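PDB 2INB: hypothetical protein from Nostoc punctiforme, which probably takes part, with XisF and XisI, in the site-specific recombination that rearranges nitrogen-fixation genes in cyanobacteria. Local coordinates for residues A99-T104 / Y128-E133; I23-L28 / L46-R51; G78-Y83 / N121-L126; S68-F73 / K106-L111; E17-Q22 / E133-W138. All coordinates share one frame; numbering follows the deposited sequence. Where two conformers were deposited one is given.

Contact 1. Residues A99-T104 / Y128-E133; sequences AVPLTT and YDVEQE
Tyr128 lies beside Ala99, Val100 and Pro101 at the ends of two neighbouring parallel strands, 94-101 and 125-129, just where Pro101 occupies the N-cap position of the helix that follows. Two backbone bonds set the register: Tyr128 N donates to Val100 O (3.1 Å), and Leu102 N donates to Tyr128 O (2.8 Å). The tyrosine has CG lodged between its own N and carbonyl carbon (chi1 63°), which sets the ring alongside Pro101. From CB, which rests near Val134 O, the side chain passes Val100 O, 3.3 Å from CD1. CE1 then meets the Val100 carbonyl carbon, with Ala99 C at the ring edge. Pro101 CA sits over the ring centre in a CH-pi contact, 4.1 Å from the Tyr128 centroid. At the tip, OH touches Pro101 CG (3.6 Å) and is hydrogen-bonded to Lys61 O. A phenylalanine here would probably leave the Lys61 carbonyl without this hydroxyl donor. The one polar atom of the buried side chain is thus satisfied by backbone; Glu59 and Lys61 are spaced as in the ExK part of the PDDEXK motif, and the bond may help to fix the chain at the end of strand 54-60.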
# COMPACT_ATOMS: atom_id res chain seq x y z
N ALA A 99 8.95 10.82 -0.21
CA ALA A 99 10.26 11.23 -0.72
C ALA A 99 10.93 10.12 -1.54
O ALA A 99 11.04 9.01 -1.05
CB ALA A 99 11.17 11.65 0.42
N VAL A 100 11.32 10.43 -2.78
CA VAL A 100 12.01 9.45 -3.57
C VAL A 100 13.21 10.07 -4.29
O VAL A 100 13.19 11.27 -4.63
CB VAL A 100 11.15 8.68 -4.57
CG1 VAL A 100 9.80 8.21 -3.92
CG2 VAL A 100 10.87 9.50 -5.81
N PRO A 101 14.26 9.26 -4.52
CA PRO A 101 15.44 9.76 -5.23
C PRO A 101 15.15 10.19 -6.66
O PRO A 101 14.27 9.62 -7.33
CB PRO A 101 16.40 8.57 -5.20
CG PRO A 101 15.96 7.71 -4.10
CD PRO A 101 14.47 7.85 -4.13
N LEU A 102 15.90 11.18 -7.13
CA LEU A 102 15.79 11.68 -8.48
C LEU A 102 15.95 10.55 -9.51
O LEU A 102 15.20 10.51 -10.49
CB LEU A 102 16.84 12.79 -8.76
CG LEU A 102 16.74 13.45 -10.13
CD1 LEU A 102 15.40 14.03 -10.52
CD2 LEU A 102 17.84 14.55 -10.20
N THR A 103 16.90 9.64 -9.29
CA THR A 103 17.13 8.51 -10.25
C THR A 103 15.85 7.68 -10.41
O THR A 103 15.45 7.32 -11.51
CB THR A 103 18.30 7.61 -9.82
OG1 THR A 103 18.13 7.18 -8.47
CG2 THR A 103 19.63 8.39 -9.92
N THR A 104 15.18 7.42 -9.29
CA THR A 104 13.92 6.65 -9.32
C THR A 104 12.78 7.46 -9.97
O THR A 104 11.98 6.93 -10.76
CB THR A 104 13.51 6.29 -7.89
OG1 THR A 104 14.60 5.68 -7.23
CG2 THR A 104 12.24 5.40 -7.84
N TYR A 128 14.34 14.12 -4.30
CA TYR A 128 15.66 14.54 -3.74
C TYR A 128 16.81 13.93 -4.54
O TYR A 128 16.73 12.80 -5.00
CB TYR A 128 15.80 14.19 -2.27
CG TYR A 128 15.76 12.70 -1.89
CD1 TYR A 128 14.54 12.04 -1.69
CD2 TYR A 128 16.93 11.97 -1.64
CE1 TYR A 128 14.50 10.71 -1.33
CE2 TYR A 128 16.88 10.64 -1.26
CZ TYR A 128 15.69 10.01 -1.09
OH TYR A 128 15.71 8.70 -0.68
N ASP A 129 17.86 14.71 -4.67
CA ASP A 129 19.06 14.24 -5.33
C ASP A 129 19.98 13.68 -4.28
O ASP A 129 20.34 14.37 -3.35
CB ASP A 129 19.71 15.38 -6.12
CG ASP A 129 20.94 14.92 -6.86
OD1 ASP A 129 22.03 14.92 -6.28
OD2 ASP A 129 20.80 14.47 -8.01
N VAL A 130 20.33 12.40 -4.41
CA VAL A 130 21.18 11.74 -3.43
C VAL A 130 22.62 12.25 -3.38
O VAL A 130 23.14 12.54 -2.31
CB VAL A 130 21.13 10.21 -3.62
CG1 VAL A 130 22.12 9.53 -2.68
CG2 VAL A 130 19.68 9.70 -3.38
N GLU A 131 23.28 12.37 -4.54
CA GLU A 131 24.69 12.75 -4.62
C GLU A 131 24.96 14.09 -3.93
O GLU A 131 25.92 14.22 -3.17
CB GLU A 131 25.14 12.80 -6.09
CG GLU A 131 26.59 13.25 -6.26
CD GLU A 131 26.83 14.04 -7.56
OE1 GLU A 131 27.03 13.39 -8.61
OE2 GLU A 131 26.84 15.30 -7.53
N GLN A 132 24.10 15.07 -4.20
CA GLN A 132 24.31 16.39 -3.63
C GLN A 132 23.46 16.67 -2.39
O GLN A 132 23.64 17.68 -1.72
CB GLN A 132 24.05 17.50 -4.68
CG GLN A 132 25.16 17.60 -5.68
CD GLN A 132 26.51 17.90 -5.03
OE1 GLN A 132 26.63 18.85 -4.20
NE2 GLN A 132 27.55 17.13 -5.40
N GLU A 133 22.53 15.79 -2.10
CA GLU A 133 21.69 15.88 -0.91
C GLU A 133 20.90 17.21 -0.92
O GLU A 133 21.04 18.03 -0.03
CB GLU A 133 22.49 15.74 0.39
CG GLU A 133 23.43 14.54 0.43
CD GLU A 133 24.10 14.39 1.80
OE1 GLU A 133 24.78 15.34 2.25
OE2 GLU A 133 23.90 13.36 2.43

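Contact 2. Residues I23-L28 / L46-R51; sequences ITNDPL and LIAAER
Ile23 and Ala49 form an antiparallel, non-hydrogen-bonded pair with CA atoms 4.3 Å apart, and one residue further on the strands 22-25 and 47-51 are interrupted by a classic beta bulge: Thr24 and Asn25 both face Ala48. The short segments run at 136° to each other. Ala48 O accepts from Thr24 N at 2.8 Å and only weakly from Asn25 N, while Ala48 N donates to Asn25 O. Beyond the cis-Pro27 peptide the chain returns to its partner, with Leu28 N bonded to Leu46 O (2.7 Å).

On the face carrying Ile23 and Ala49, Ile23 CG2 meets Ile47 CG2 at 3.7 Å and Ile23 CD1 reaches Ala49 CB; helix 7-18 packs against this same face. On the other, Ala48 CB sits against Asn25 OD1 and the two methyls of Leu28. Thr24 OG1, between its own N and carbonyl carbon (chi1 59°), donates to Asn25 OD1 and accepts from a water, 2.8 Å away, that also donates to Glu50 OE1 at 2.7 Å.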
# COMPACT_ATOMS: atom_id res chain seq x y z
N ILE A 23 13.63 20.20 11.37
CA ILE A 23 13.16 18.86 11.71
C ILE A 23 12.73 18.85 13.17
O ILE A 23 13.52 19.23 14.05
CB ILE A 23 14.21 17.75 11.46
CG1 ILE A 23 14.95 17.97 10.12
CG2 ILE A 23 13.63 16.31 11.65
CD1 ILE A 23 14.12 17.89 8.95
N THR A 24 11.47 18.49 13.41
CA THR A 24 10.90 18.54 14.77
C THR A 24 10.67 17.17 15.41
O THR A 24 10.63 17.07 16.66
CB THR A 24 9.59 19.29 14.81
OG1 THR A 24 8.67 18.66 13.93
CG2 THR A 24 9.78 20.74 14.40
N ASN A 25 10.50 16.15 14.60
CA ASN A 25 10.29 14.81 15.10
C ASN A 25 10.89 13.83 14.09
O ASN A 25 10.69 13.94 12.87
CB ASN A 25 8.78 14.49 15.35
CG ASN A 25 8.04 15.61 16.15
OD1 ASN A 25 7.53 16.61 15.57
ND2 ASN A 25 8.00 15.45 17.48
N ASP A 26 11.66 12.89 14.59
CA ASP A 26 12.21 11.87 13.74
C ASP A 26 12.55 10.72 14.68
O ASP A 26 13.59 10.78 15.34
CB ASP A 26 13.43 12.41 13.00
CG ASP A 26 14.10 11.40 12.15
OD1 ASP A 26 13.47 10.35 11.88
OD2 ASP A 26 15.26 11.64 11.76
N PRO A 27 11.66 9.72 14.77
CA PRO A 27 10.46 9.54 13.95
C PRO A 27 9.28 10.36 14.45
O PRO A 27 9.17 10.67 15.64
CB PRO A 27 10.15 8.05 14.12
CG PRO A 27 10.55 7.76 15.48
CD PRO A 27 11.76 8.64 15.77
N LEU A 28 8.39 10.69 13.52
CA LEU A 28 7.08 11.19 13.88
C LEU A 28 6.26 9.96 14.25
O LEU A 28 6.10 9.06 13.43
CB LEU A 28 6.43 11.92 12.70
CG LEU A 28 4.99 12.42 12.91
CD1 LEU A 28 4.86 13.34 14.12
CD2 LEU A 28 4.59 13.08 11.63
N LEU A 46 8.86 8.21 9.73
CA LEU A 46 8.35 9.47 9.16
C LEU A 46 9.12 10.64 9.76
O LEU A 46 9.40 10.64 10.98
CB LEU A 46 6.87 9.68 9.51
CG LEU A 46 5.79 8.94 8.77
CD1 LEU A 46 4.42 9.31 9.34
CD2 LEU A 46 5.87 9.34 7.33
N ILE A 47 9.51 11.61 8.93
CA ILE A 47 10.18 12.84 9.40
C ILE A 47 9.11 13.94 9.52
O ILE A 47 8.34 14.16 8.58
CB ILE A 47 11.22 13.30 8.41
CG1 ILE A 47 12.32 12.23 8.28
CG2 ILE A 47 11.80 14.71 8.84
CD1 ILE A 47 13.37 12.60 7.23
N ALA A 48 9.04 14.61 10.67
CA ALA A 48 8.18 15.79 10.82
C ALA A 48 9.07 17.02 10.69
O ALA A 48 10.11 17.10 11.35
CB ALA A 48 7.48 15.83 12.20
N ALA A 49 8.65 17.99 9.88
CA ALA A 49 9.40 19.21 9.71
C ALA A 49 8.46 20.39 9.58
O ALA A 49 7.26 20.22 9.27
CB ALA A 49 10.30 19.09 8.49
N GLU A 50 9.01 21.60 9.77
CA GLU A 50 8.19 22.80 9.58
C GLU A 50 9.08 23.96 9.15
O GLU A 50 10.30 23.95 9.36
CB GLU A 50 7.39 23.16 10.82
CG GLU A 50 8.22 23.48 11.99
CD GLU A 50 7.33 23.78 13.20
OE1 GLU A 50 6.74 22.83 13.74
OE2 GLU A 50 7.18 24.97 13.55
N ARG A 51 8.44 24.96 8.56
CA ARG A 51 9.15 26.11 8.06
C ARG A 51 8.18 27.26 8.02
O ARG A 51 7.18 27.20 7.29
CB ARG A 51 9.73 25.84 6.68
CG ARG A 51 10.61 26.93 6.15
CD ARG A 51 11.19 26.57 4.77
NE ARG A 51 10.13 26.50 3.76
CZ ARG A 51 10.37 26.43 2.46
NH1 ARG A 51 11.64 26.35 2.02
NH2 ARG A 51 9.35 26.41 1.62
O HOH W 1 6.79 20.33 12.79
O HOH W 2 6.92 7.12 11.90

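Contact 3. Residues G78-Y83 / N121-L126; sequences GQFINY and NQVKML
Phe80, on the long helix 69-88, presents one face of its ring to Val123, which lies in the link between helix 112-120 and strand 125-129. This is the tight part of the contact. Val123 CG1 stands over the middle of the ring, 3.9 Å from its centroid and 3° off the normal, a close CH-pi arrangement. The other methyl, Val123 CG2, touches Phe80 CD2 at 4.0 Å. Phe80 CG is anti to the backbone N (chi1 -178°), which carries the ring outward from the helix so that CE2 comes to 3.8 Å from Val123 CA and CZ to 3.7 Å from Lys124 N. An alanine here would probably open a gap beneath Val123 and leave its CG1 methyl without the aromatic face it rests on.

The other side is looser and more polar. Ile81 CD1 merely approaches Asn121 OD1 at 3.8 Å, while Asn121 ND2 is bonded to Met117 O. Gln122, of positive phi, is the C-prime residue of the Schellman motif ending helix 112-120, and is exposed. Lys124 meets the ring through its backbone, while its NZ turns away to a salt bridge with Asn140 OXT. Phe80 also packs on Leu96 and Glu59 of the central strands, whereas Ile81 and Asn121 both meet Ile81 of the second subunit; helix 69-88 therefore lies between the sheet and the dimer partner.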
# COMPACT_ATOMS: atom_id res chain seq x y z
N GLY A 78 0.87 1.96 0.07
CA GLY A 78 -0.02 1.59 1.20
C GLY A 78 0.31 2.41 2.44
O GLY A 78 -0.58 2.92 3.16
N GLN A 79 1.61 2.49 2.76
CA GLN A 79 2.05 3.33 3.86
C GLN A 79 1.60 4.76 3.67
O GLN A 79 1.13 5.44 4.61
CB GLN A 79 3.59 3.26 3.99
CG GLN A 79 4.07 1.98 4.62
CD GLN A 79 5.55 1.81 4.64
OE1 GLN A 79 6.26 2.46 3.88
NE2 GLN A 79 6.02 0.83 5.41
N PHE A 80 1.77 5.27 2.46
CA PHE A 80 1.39 6.66 2.20
C PHE A 80 -0.10 6.89 2.53
O PHE A 80 -0.51 7.83 3.25
CB PHE A 80 1.69 7.08 0.75
CG PHE A 80 1.36 8.51 0.50
CD1 PHE A 80 2.30 9.53 0.72
CD2 PHE A 80 0.11 8.90 0.02
CE1 PHE A 80 1.97 10.85 0.51
CE2 PHE A 80 -0.20 10.25 -0.17
CZ PHE A 80 0.73 11.22 0.07
N ILE A 81 -0.93 5.98 2.03
CA ILE A 81 -2.39 6.12 2.20
C ILE A 81 -2.75 6.05 3.69
O ILE A 81 -3.58 6.84 4.23
CB ILE A 81 -3.12 5.07 1.32
CG1 ILE A 81 -3.00 5.49 -0.15
CG2 ILE A 81 -4.63 4.92 1.72
CD1 ILE A 81 -3.37 4.43 -1.12
N ASN A 82 -2.15 5.07 4.37
CA ASN A 82 -2.48 4.90 5.79
C ASN A 82 -1.95 6.03 6.65
O ASN A 82 -2.68 6.53 7.53
CB ASN A 82 -2.00 3.54 6.27
CG ASN A 82 -2.88 2.41 5.81
OD1 ASN A 82 -4.07 2.58 5.60
ND2 ASN A 82 -2.28 1.21 5.70
N TYR A 83 -0.69 6.45 6.41
CA TYR A 83 -0.17 7.56 7.19
C TYR A 83 -0.99 8.83 6.92
O TYR A 83 -1.22 9.62 7.83
CB TYR A 83 1.32 7.80 6.91
CG TYR A 83 2.26 6.67 7.29
CD1 TYR A 83 2.01 5.86 8.37
CD2 TYR A 83 3.45 6.49 6.56
CE1 TYR A 83 2.89 4.81 8.71
CE2 TYR A 83 4.33 5.44 6.90
CZ TYR A 83 4.04 4.64 7.98
OH TYR A 83 4.91 3.61 8.34
N ASN A 121 -4.24 8.46 -6.65
CA ASN A 121 -4.23 8.51 -5.19
C ASN A 121 -3.73 9.85 -4.61
O ASN A 121 -3.47 9.92 -3.40
CB ASN A 121 -3.43 7.31 -4.69
CG ASN A 121 -4.17 6.04 -4.99
OD1 ASN A 121 -5.13 5.68 -4.27
ND2 ASN A 121 -3.79 5.38 -6.07
N GLN A 122 -3.58 10.87 -5.45
CA GLN A 122 -3.18 12.18 -5.01
C GLN A 122 -1.92 12.15 -4.16
O GLN A 122 -1.78 12.85 -3.15
CB GLN A 122 -4.35 12.87 -4.28
CG GLN A 122 -5.45 13.34 -5.20
CD GLN A 122 -6.34 12.26 -5.82
OE1 GLN A 122 -6.75 11.31 -5.12
NE2 GLN A 122 -6.68 12.42 -7.13
N VAL A 123 -0.94 11.36 -4.58
CA VAL A 123 0.30 11.22 -3.80
C VAL A 123 1.18 12.45 -4.10
O VAL A 123 1.49 12.76 -5.26
CB VAL A 123 1.03 9.91 -4.16
CG1 VAL A 123 2.36 9.78 -3.36
CG2 VAL A 123 0.14 8.67 -3.94
N LYS A 124 1.54 13.12 -3.04
CA LYS A 124 2.45 14.25 -3.08
C LYS A 124 3.87 13.71 -2.89
O LYS A 124 4.07 12.79 -2.08
CB LYS A 124 2.08 15.23 -1.98
CG LYS A 124 0.68 15.79 -2.07
CD LYS A 124 0.43 16.82 -0.97
CE LYS A 124 -1.00 17.22 -0.88
NZ LYS A 124 -1.48 17.91 -2.10
N MSE A 125 4.84 14.28 -3.61
CA MSE A 125 6.19 13.73 -3.54
C MSE A 125 7.26 14.80 -3.29
O MSE A 125 7.09 15.98 -3.63
CB MSE A 125 6.52 12.91 -4.79
CG MSE A 125 5.64 11.68 -4.93
SE MSE A 125 6.04 10.70 -6.59
CE MSE A 125 5.36 12.11 -7.76
N LEU A 126 8.34 14.37 -2.67
CA LEU A 126 9.55 15.16 -2.49
C LEU A 126 10.63 14.45 -3.30
O LEU A 126 11.00 13.33 -2.97
CB LEU A 126 9.88 15.26 -1.01
CG LEU A 126 11.09 16.09 -0.60
CD1 LEU A 126 10.94 17.50 -1.18
CD2 LEU A 126 11.26 16.09 0.91

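Contact 4. Residues S68-F73 / K106-L111; sequences SAISEF and KTFFQL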
# COMPACT_ATOMS: atom_id res chain seq x y z
N SER A 68 12.20 -5.53 -6.52
CA SER A 68 11.95 -4.59 -7.55
C SER A 68 11.42 -3.26 -7.03
O SER A 68 10.88 -3.19 -5.89
CB SER A 68 10.86 -5.24 -8.37
OG SER A 68 9.82 -5.60 -7.47
N ALA A 69 11.49 -2.25 -7.89
CA ALA A 69 10.79 -1.01 -7.66
C ALA A 69 9.29 -1.23 -7.46
O ALA A 69 8.69 -0.59 -6.61
CB ALA A 69 11.02 -0.02 -8.80
N ILE A 70 8.67 -2.10 -8.25
CA ILE A 70 7.21 -2.25 -8.11
C ILE A 70 6.83 -2.80 -6.73
O ILE A 70 5.86 -2.36 -6.10
CB ILE A 70 6.61 -3.09 -9.26
CG1 ILE A 70 5.09 -3.12 -9.16
CG2 ILE A 70 7.19 -4.53 -9.29
CD1 ILE A 70 4.40 -1.71 -9.15
N SER A 71 7.62 -3.75 -6.24
CA SER A 71 7.35 -4.30 -4.91
C SER A 71 7.47 -3.23 -3.87
O SER A 71 6.62 -3.11 -2.97
CB SER A 71 8.31 -5.44 -4.55
OG SER A 71 7.96 -5.95 -3.27
N GLU A 72 8.51 -2.41 -3.96
CA GLU A 72 8.63 -1.35 -2.98
C GLU A 72 7.48 -0.39 -3.14
O GLU A 72 6.93 0.09 -2.13
CB GLU A 72 9.97 -0.59 -3.04
CG GLU A 72 10.06 0.54 -2.04
CD GLU A 72 9.67 0.12 -0.62
OE1 GLU A 72 9.99 -1.02 -0.22
OE2 GLU A 72 9.03 0.91 0.08
N PHE A 73 7.08 -0.11 -4.38
CA PHE A 73 6.01 0.86 -4.62
C PHE A 73 4.72 0.42 -3.93
O PHE A 73 3.99 1.24 -3.37
CB PHE A 73 5.78 1.12 -6.10
CG PHE A 73 4.71 2.13 -6.38
CD1 PHE A 73 4.78 3.42 -5.86
CD2 PHE A 73 3.65 1.80 -7.21
CE1 PHE A 73 3.75 4.33 -6.16
CE2 PHE A 73 2.63 2.72 -7.51
CZ PHE A 73 2.72 3.98 -7.01
N LYS A 106 13.08 9.70 -12.27
CA LYS A 106 13.30 9.84 -13.71
C LYS A 106 13.13 8.53 -14.46
O LYS A 106 13.11 8.53 -15.71
CB LYS A 106 14.70 10.37 -13.99
CG LYS A 106 14.91 11.82 -13.60
CD LYS A 106 16.39 12.25 -13.83
CE LYS A 106 16.74 12.38 -15.31
N THR A 107 13.10 7.40 -13.75
CA THR A 107 12.99 6.09 -14.40
C THR A 107 11.65 5.45 -14.07
O THR A 107 10.68 5.61 -14.83
CB THR A 107 14.16 5.16 -13.97
OG1 THR A 107 14.24 5.08 -12.55
CG2 THR A 107 15.51 5.70 -14.53
N PHE A 108 11.55 4.82 -12.90
CA PHE A 108 10.30 4.14 -12.49
C PHE A 108 9.06 5.04 -12.55
O PHE A 108 8.04 4.65 -13.12
CB PHE A 108 10.45 3.56 -11.08
CG PHE A 108 9.23 2.85 -10.56
CD1 PHE A 108 8.88 1.61 -11.09
CD2 PHE A 108 8.47 3.37 -9.54
CE1 PHE A 108 7.79 0.93 -10.61
CE2 PHE A 108 7.37 2.69 -9.08
CZ PHE A 108 7.04 1.45 -9.65
N PHE A 109 9.16 6.25 -11.99
CA PHE A 109 8.00 7.15 -11.94
C PHE A 109 7.69 7.82 -13.27
O PHE A 109 6.69 8.52 -13.37
CB PHE A 109 8.09 8.16 -10.76
CG PHE A 109 7.86 7.52 -9.43
CD1 PHE A 109 6.59 7.10 -9.09
CD2 PHE A 109 8.91 7.19 -8.60
CE1 PHE A 109 6.36 6.44 -7.89
CE2 PHE A 109 8.69 6.50 -7.37
CZ PHE A 109 7.40 6.13 -7.06
N GLN A 110 8.50 7.60 -14.30
CA GLN A 110 8.11 8.01 -15.65
C GLN A 110 7.40 6.91 -16.45
O GLN A 110 6.91 7.16 -17.57
CB GLN A 110 9.33 8.53 -16.43
CG GLN A 110 9.97 9.76 -15.77
CD GLN A 110 8.94 10.82 -15.37
OE1 GLN A 110 8.10 11.21 -16.20
NE2 GLN A 110 8.97 11.25 -14.11
N LEU A 111 7.34 5.70 -15.91
CA LEU A 111 6.53 4.64 -16.49
C LEU A 111 5.04 4.98 -16.32
O LEU A 111 4.64 5.61 -15.35
CB LEU A 111 6.84 3.27 -15.88
CG LEU A 111 8.31 2.80 -16.09
CD1 LEU A 111 8.55 1.52 -15.31
CD2 LEU A 111 8.65 2.59 -17.58
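Ala69 and Phe108 bring the first turn of helix 69-88 within 7.1 Å, CA to CA, of the 3-10 turn 108-110. The helix starts at Ser68, whose OG accepts from Ser71 N in an N-cap bond. Ala69 CB sits over one face of the Phe108 ring, displaced toward the rim, and comes to 3.5 Å from CD1. With CG anti to the backbone N (chi1 180°), Phe108 extends toward the helix, where its CE2 touches Phe73 CB at 3.7 Å and its edge is turned to the Phe73 face with the planes at 68°. Phe109 comes to the Phe73 ring also edge first and offset, its CE1 being 3.8 Å from Phe73 CE1. Phe108 CD2 in turn stands over the centre of the Phe109 ring, 3.7 Å above its plane. Phe63 adds an edge-to-face partner to Phe109, and Pro114 packs on Phe108. The three rings thus make an aromatic cluster in which Phe73 receives both others in offset edge-to-face fashion, joining the start of the long helix to the loop between helices 102-106 and 112-120.

Contact 5. Residues E17-Q22 / E133-W138; sequences EKDGWQ and EVIFQW
Lys18, Asp19 and Trp21 at the end of helix 7-18 meet Glu133, Val134, Ile135 and Trp138 on the edge strand 134-139. The helix closes in a Schellman motif with Gly20, of positive phi, as its C-prime residue, and the strand opens with a G1 bulge at Glu133 and Val134.

The direct polar contact is one bond, from Lys18 NZ to Glu133 O at 3.0 Å. The ammonium stands above the carbonyl plane, 53° out of it, at the end of a fully extended side chain whose CD also passes close to the same oxygen.

Two waters add polar links. One accepts from Lys18 NZ and donates to Glu133 OE1, 2.6 Å away, in one conformer of that glutamate. The other, 2.8 Å from Asp19 OD1, donates to it and accepts from Ile135 N, which joins the helix end to the strand backbone.

The remaining contacts are van der Waals. Asp19 OD2 rests against Ile135 CD1 at 3.6 Å, a carboxylate against a methyl rather than a bond. Trp21 and Trp138 pass with their side chains running in opposing senses, their planes at 50° and their six-membered rings oblique. Trp138 is also met edge-to-face by Tyr97, and Ile135 CG2 lies 3.7 Å above the Trp138 plane. Within the tryptophan pair, Trp138 CZ2 comes 3.9 Å from Trp21 NE1 and 4.1 Å from Trp21 CZ2.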
# COMPACT_ATOMS: atom_id res chain seq x y z
N GLU A 17 16.96 20.53 5.49
CA GLU A 17 17.66 21.55 6.25
C GLU A 17 18.26 22.61 5.33
O GLU A 17 18.20 23.82 5.63
CB GLU A 17 18.69 20.91 7.16
CG GLU A 17 18.01 20.21 8.30
CD GLU A 17 18.90 19.28 9.09
OE1 GLU A 17 20.01 18.96 8.65
OE2 GLU A 17 18.47 18.88 10.19
N LYS A 18 18.79 22.19 4.21
CA LYS A 18 19.36 23.15 3.25
C LYS A 18 18.31 24.12 2.73
O LYS A 18 18.65 25.25 2.36
CB LYS A 18 20.00 22.46 2.06
CG LYS A 18 21.28 21.74 2.39
CD LYS A 18 21.82 20.99 1.19
CE LYS A 18 23.15 20.35 1.46
NZ LYS A 18 23.59 19.55 0.26
N ASP A 19 17.05 23.69 2.66
CA ASP A 19 15.93 24.51 2.17
C ASP A 19 15.26 25.26 3.36
O ASP A 19 14.16 25.79 3.22
CB ASP A 19 14.90 23.66 1.40
CG ASP A 19 15.23 23.49 -0.12
OD1 ASP A 19 16.41 23.69 -0.50
OD2 ASP A 19 14.28 23.17 -0.84
N GLY A 20 15.88 25.22 4.52
CA GLY A 20 15.43 25.97 5.67
C GLY A 20 14.32 25.37 6.47
O GLY A 20 13.70 26.06 7.30
N TRP A 21 14.12 24.06 6.30
CA TRP A 21 13.16 23.32 7.17
C TRP A 21 13.80 22.95 8.49
O TRP A 21 14.98 22.57 8.56
CB TRP A 21 12.62 22.06 6.44
CG TRP A 21 11.86 22.37 5.18
CD1 TRP A 21 12.37 22.64 3.91
CD2 TRP A 21 10.43 22.54 5.08
NE1 TRP A 21 11.32 22.94 3.05
CE2 TRP A 21 10.14 22.90 3.73
CE3 TRP A 21 9.34 22.43 5.98
CZ2 TRP A 21 8.84 23.12 3.29
CZ3 TRP A 21 8.08 22.68 5.56
CH2 TRP A 21 7.83 23.03 4.22
N GLN A 22 12.98 23.04 9.54
CA GLN A 22 13.33 22.56 10.85
C GLN A 22 12.77 21.17 11.05
O GLN A 22 11.56 20.97 10.89
CB GLN A 22 12.77 23.51 11.90
CG GLN A 22 13.37 23.25 13.28
CD GLN A 22 12.54 23.84 14.43
OE1 GLN A 22 11.77 24.80 14.26
NE2 GLN A 22 12.68 23.26 15.61
N GLU A 133 22.53 15.79 -2.10
CA GLU A 133 21.69 15.88 -0.91
C GLU A 133 20.90 17.21 -0.92
O GLU A 133 21.04 18.03 -0.03
CB GLU A 133 22.49 15.74 0.39
CG GLU A 133 23.43 14.54 0.43
CD GLU A 133 24.10 14.39 1.80
OE1 GLU A 133 24.78 15.34 2.25
OE2 GLU A 133 23.90 13.36 2.43
N VAL A 134 20.10 17.38 -1.96
CA VAL A 134 19.28 18.57 -2.14
C VAL A 134 17.89 18.20 -2.63
O VAL A 134 17.66 17.11 -3.20
CB VAL A 134 19.91 19.54 -3.18
CG1 VAL A 134 21.27 20.04 -2.69
CG2 VAL A 134 19.99 18.88 -4.57
N ILE A 135 16.93 19.08 -2.34
CA ILE A 135 15.58 18.94 -2.88
C ILE A 135 15.56 19.47 -4.34
O ILE A 135 15.91 20.62 -4.60
CB ILE A 135 14.54 19.71 -2.06
CG1 ILE A 135 14.48 19.16 -0.64
CG2 ILE A 135 13.15 19.70 -2.74
CD1 ILE A 135 13.43 19.83 0.29
N PHE A 136 15.11 18.60 -5.27
CA PHE A 136 15.03 18.92 -6.70
C PHE A 136 13.63 19.40 -7.08
O PHE A 136 13.51 20.32 -7.89
CB PHE A 136 15.35 17.67 -7.50
CG PHE A 136 15.06 17.80 -8.98
CD1 PHE A 136 15.75 18.69 -9.74
CD2 PHE A 136 14.04 17.04 -9.59
CE1 PHE A 136 15.53 18.80 -11.11
CE2 PHE A 136 13.78 17.20 -10.94
CZ PHE A 136 14.53 18.06 -11.69
N GLN A 137 12.58 18.80 -6.52
CA GLN A 137 11.22 19.19 -6.90
C GLN A 137 10.22 18.73 -5.84
O GLN A 137 10.38 17.71 -5.20
CB GLN A 137 10.87 18.52 -8.24
CG GLN A 137 9.64 19.12 -8.89
CD GLN A 137 9.45 18.58 -10.28
OE1 GLN A 137 10.35 17.98 -10.85
NE2 GLN A 137 8.25 18.75 -10.81
N TRP A 138 9.21 19.57 -5.61
CA TRP A 138 8.00 19.18 -4.89
C TRP A 138 6.90 18.95 -5.90
O TRP A 138 6.69 19.77 -6.81
CB TRP A 138 7.60 20.30 -3.98
CG TRP A 138 8.54 20.64 -2.86
CD1 TRP A 138 9.50 21.60 -2.86
CD2 TRP A 138 8.60 20.02 -1.59
NE1 TRP A 138 10.14 21.66 -1.64
CE2 TRP A 138 9.60 20.68 -0.84
CE3 TRP A 138 7.84 19.03 -0.97
CZ2 TRP A 138 9.84 20.38 0.48
CZ3 TRP A 138 8.15 18.67 0.33
CH2 TRP A 138 9.12 19.36 1.05
O HOH W 3 25.54 17.76 1.52
O HOH W 4 17.70 21.19 -0.57

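Overall arrangement
Contacts 1, 2, 3 and 5 all reach the six-stranded mixed sheet, while contact 4 joins helix 69-88 to a loop. Contact 2 pairs the outermost strand 22-25 with strand 47-51; contact 5 ties the end of helix 7-18 to the other outermost strand, 134-139, and encloses the other four along the chain. Contacts 1 and 5 share Glu133, with centres about 11 Å apart. Contacts 1 and 3 use strand 125-129 and meet through Val100 and Leu126. Contacts 3 and 4 share helix 69-88, and both touch the second subunit. Contacts 2 and 4, with centres about 26 Å apart, lie on opposite sides of the chain's centre. Together they hold the helices on an alpha/beta sheet, consistent with the PDDEXK clan.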